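Local coordinates for protein plexin-A4 (Homo sapiens, PDB 4E74) that probably binds Rho-family GTPases through a ubiquitin-like cytoplasmic domain of this plexin receptor, at residues Lys45-Asp48 / Ala49-Asn53. Residues are numbered along the deposited sequence; the frame is centred on the assembly and turned at random.
Sequences KILD and AIFKN
L47 and F51 lie side by side four residues apart and point the same way. The methyl CD2 of L47 meets the ring of F51 at its edge, near the ring plane, 3.5 Å from CE2. F51 CG is anti to its carbonyl carbon (chi1 -67°), which carries the ring back alongside L47. I46 and I50 touch more loosely, with I46 CG2 4.1 Å from I50 CD1. I50 CG1 sits between its own backbone N and carbonyl carbon (chi1 67°). This brings CG1 against the carbonyl oxygen of I46, a close 3.2 Å contact.

K45 to I50 lie in the last turns of helix 39-50, which packs on the mixed sheet of a ubiquitin-like fold. F51 is the first residue beyond it. I46, L47 and I50 all rest on L111 of strand 108-113, and A49 touches V31 of strand 29-34. The F51 side chain also touches P21, R59 and P60 in loops. D48 packs against P55 of the second subunit.

Three i to i+4 backbone bonds run through the turn. I50 N to I46 O is nearly straight at 2.9 Å. F51 N to L47 O is 3.0 Å, although F51 has already left helical backbone angles. A49 N is 3.3 Å from K45 O and also makes a weak bond to I46 O. The polar end of K45 turns to D37 in a salt bridge. Past the helix, K52 CB lies 3.4 Å from D48 O.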
loop_
_atom_site.group_PDB
_atom_site.type_symbol
_atom_site.label_atom_id
_atom_site.label_comp_id
_atom_site.label_asym_id
_atom_site.label_seq_id
_atom_site.Cartn_x
_atom_site.Cartn_y
_atom_site.Cartn_z
ATOM N N LYS A 45 -3.529 -4.806 -8.938
ATOM C CA LYS A 45 -3.043 -4.048 -10.121
ATOM C C LYS A 45 -3.994 -2.956 -10.562
ATOM O O LYS A 45 -3.604 -1.866 -10.978
ATOM C CB LYS A 45 -2.754 -5.014 -11.280
ATOM C CG LYS A 45 -1.521 -5.879 -11.017
ATOM C CD LYS A 45 -1.189 -6.884 -12.145
ATOM C CE LYS A 45 -0.008 -7.775 -11.732
ATOM N NZ LYS A 45 0.297 -8.798 -12.779
ATOM N N ILE A 46 -5.302 -3.234 -10.419
ATOM C CA ILE A 46 -6.294 -2.224 -10.762
ATOM C C ILE A 46 -6.216 -1.018 -9.777
ATOM O O ILE A 46 -6.260 0.155 -10.184
ATOM C CB ILE A 46 -7.749 -2.800 -10.811
ATOM C CG1 ILE A 46 -7.865 -3.810 -11.947
ATOM C CG2 ILE A 46 -8.711 -1.691 -11.074
ATOM C CD1 ILE A 46 -9.183 -4.598 -11.917
ATOM N N LEU A 47 -6.080 -1.336 -8.506
ATOM C CA LEU A 47 -5.971 -0.314 -7.469
ATOM C C LEU A 47 -4.719 0.545 -7.720
ATOM O O LEU A 47 -4.771 1.772 -7.579
ATOM C CB LEU A 47 -5.943 -0.950 -6.081
ATOM C CG LEU A 47 -7.263 -1.548 -5.545
ATOM C CD1 LEU A 47 -6.953 -2.423 -4.338
ATOM C CD2 LEU A 47 -8.264 -0.447 -5.234
ATOM N N ASP A 48 -3.632 -0.090 -8.107
ATOM C CA ASP A 48 -2.363 0.628 -8.457
ATOM C C ASP A 48 -2.546 1.672 -9.556
ATOM O O ASP A 48 -1.832 2.714 -9.580
ATOM C CB ASP A 48 -1.305 -0.355 -9.003
ATOM C CG ASP A 48 -0.751 -1.304 -7.993
ATOM O OD1 ASP A 48 -0.805 -0.988 -6.800
ATOM O OD2 ASP A 48 -0.194 -2.398 -8.425
ATOM N N ALA A 49 -3.407 1.373 -10.524
ATOM C CA ALA A 49 -3.725 2.235 -11.641
ATOM C C ALA A 49 -4.694 3.314 -11.236
ATOM O O ALA A 49 -4.364 4.524 -11.327
ATOM C CB ALA A 49 -4.299 1.404 -12.789
ATOM N N ILE A 50 -5.860 2.920 -10.750
ATOM C CA ILE A 50 -6.953 3.878 -10.489
ATOM C C ILE A 50 -6.720 4.809 -9.289
ATOM O O ILE A 50 -7.339 5.884 -9.227
ATOM C CB ILE A 50 -8.357 3.214 -10.438
ATOM C CG1 ILE A 50 -8.514 2.269 -9.236
ATOM C CG2 ILE A 50 -8.634 2.466 -11.755
ATOM C CD1 ILE A 50 -9.911 1.686 -9.064
ATOM N N PHE A 51 -5.853 4.420 -8.367
ATOM C CA PHE A 51 -5.506 5.269 -7.219
ATOM C C PHE A 51 -4.021 5.617 -7.244
ATOM O O PHE A 51 -3.396 5.814 -6.191
ATOM C CB PHE A 51 -5.861 4.557 -5.901
ATOM C CG PHE A 51 -7.328 4.363 -5.689
ATOM C CD1 PHE A 51 -8.154 5.450 -5.419
ATOM C CD2 PHE A 51 -7.891 3.120 -5.762
ATOM C CE1 PHE A 51 -9.520 5.273 -5.248
ATOM C CE2 PHE A 51 -9.245 2.937 -5.586
ATOM C CZ PHE A 51 -10.057 4.007 -5.321
ATOM N N LYS A 52 -3.428 5.700 -8.442
ATOM C CA LYS A 52 -1.990 5.932 -8.567
ATOM C C LYS A 52 -1.431 7.104 -7.739
ATOM O O LYS A 52 -0.324 7.003 -7.209
ATOM C CB LYS A 52 -1.544 6.058 -10.028
ATOM C CG LYS A 52 -1.950 7.323 -10.771
ATOM C CD LYS A 52 -1.268 7.350 -12.149
ATOM C CE LYS A 52 -0.952 8.742 -12.645
ATOM N NZ LYS A 52 0.208 9.307 -11.911
ATOM N N ASN A 53 -2.192 8.175 -7.634
ATOM C CA ASN A 53 -1.710 9.359 -6.889
ATOM C C ASN A 53 -2.110 9.440 -5.423
ATOM O O ASN A 53 -1.863 10.464 -4.768
ATOM C CB ASN A 53 -2.171 10.606 -7.593
ATOM C CG ASN A 53 -1.529 10.747 -8.967
ATOM O OD1 ASN A 53 -0.463 10.159 -9.224
ATOM N ND2 ASN A 53 -2.192 11.447 -9.851
#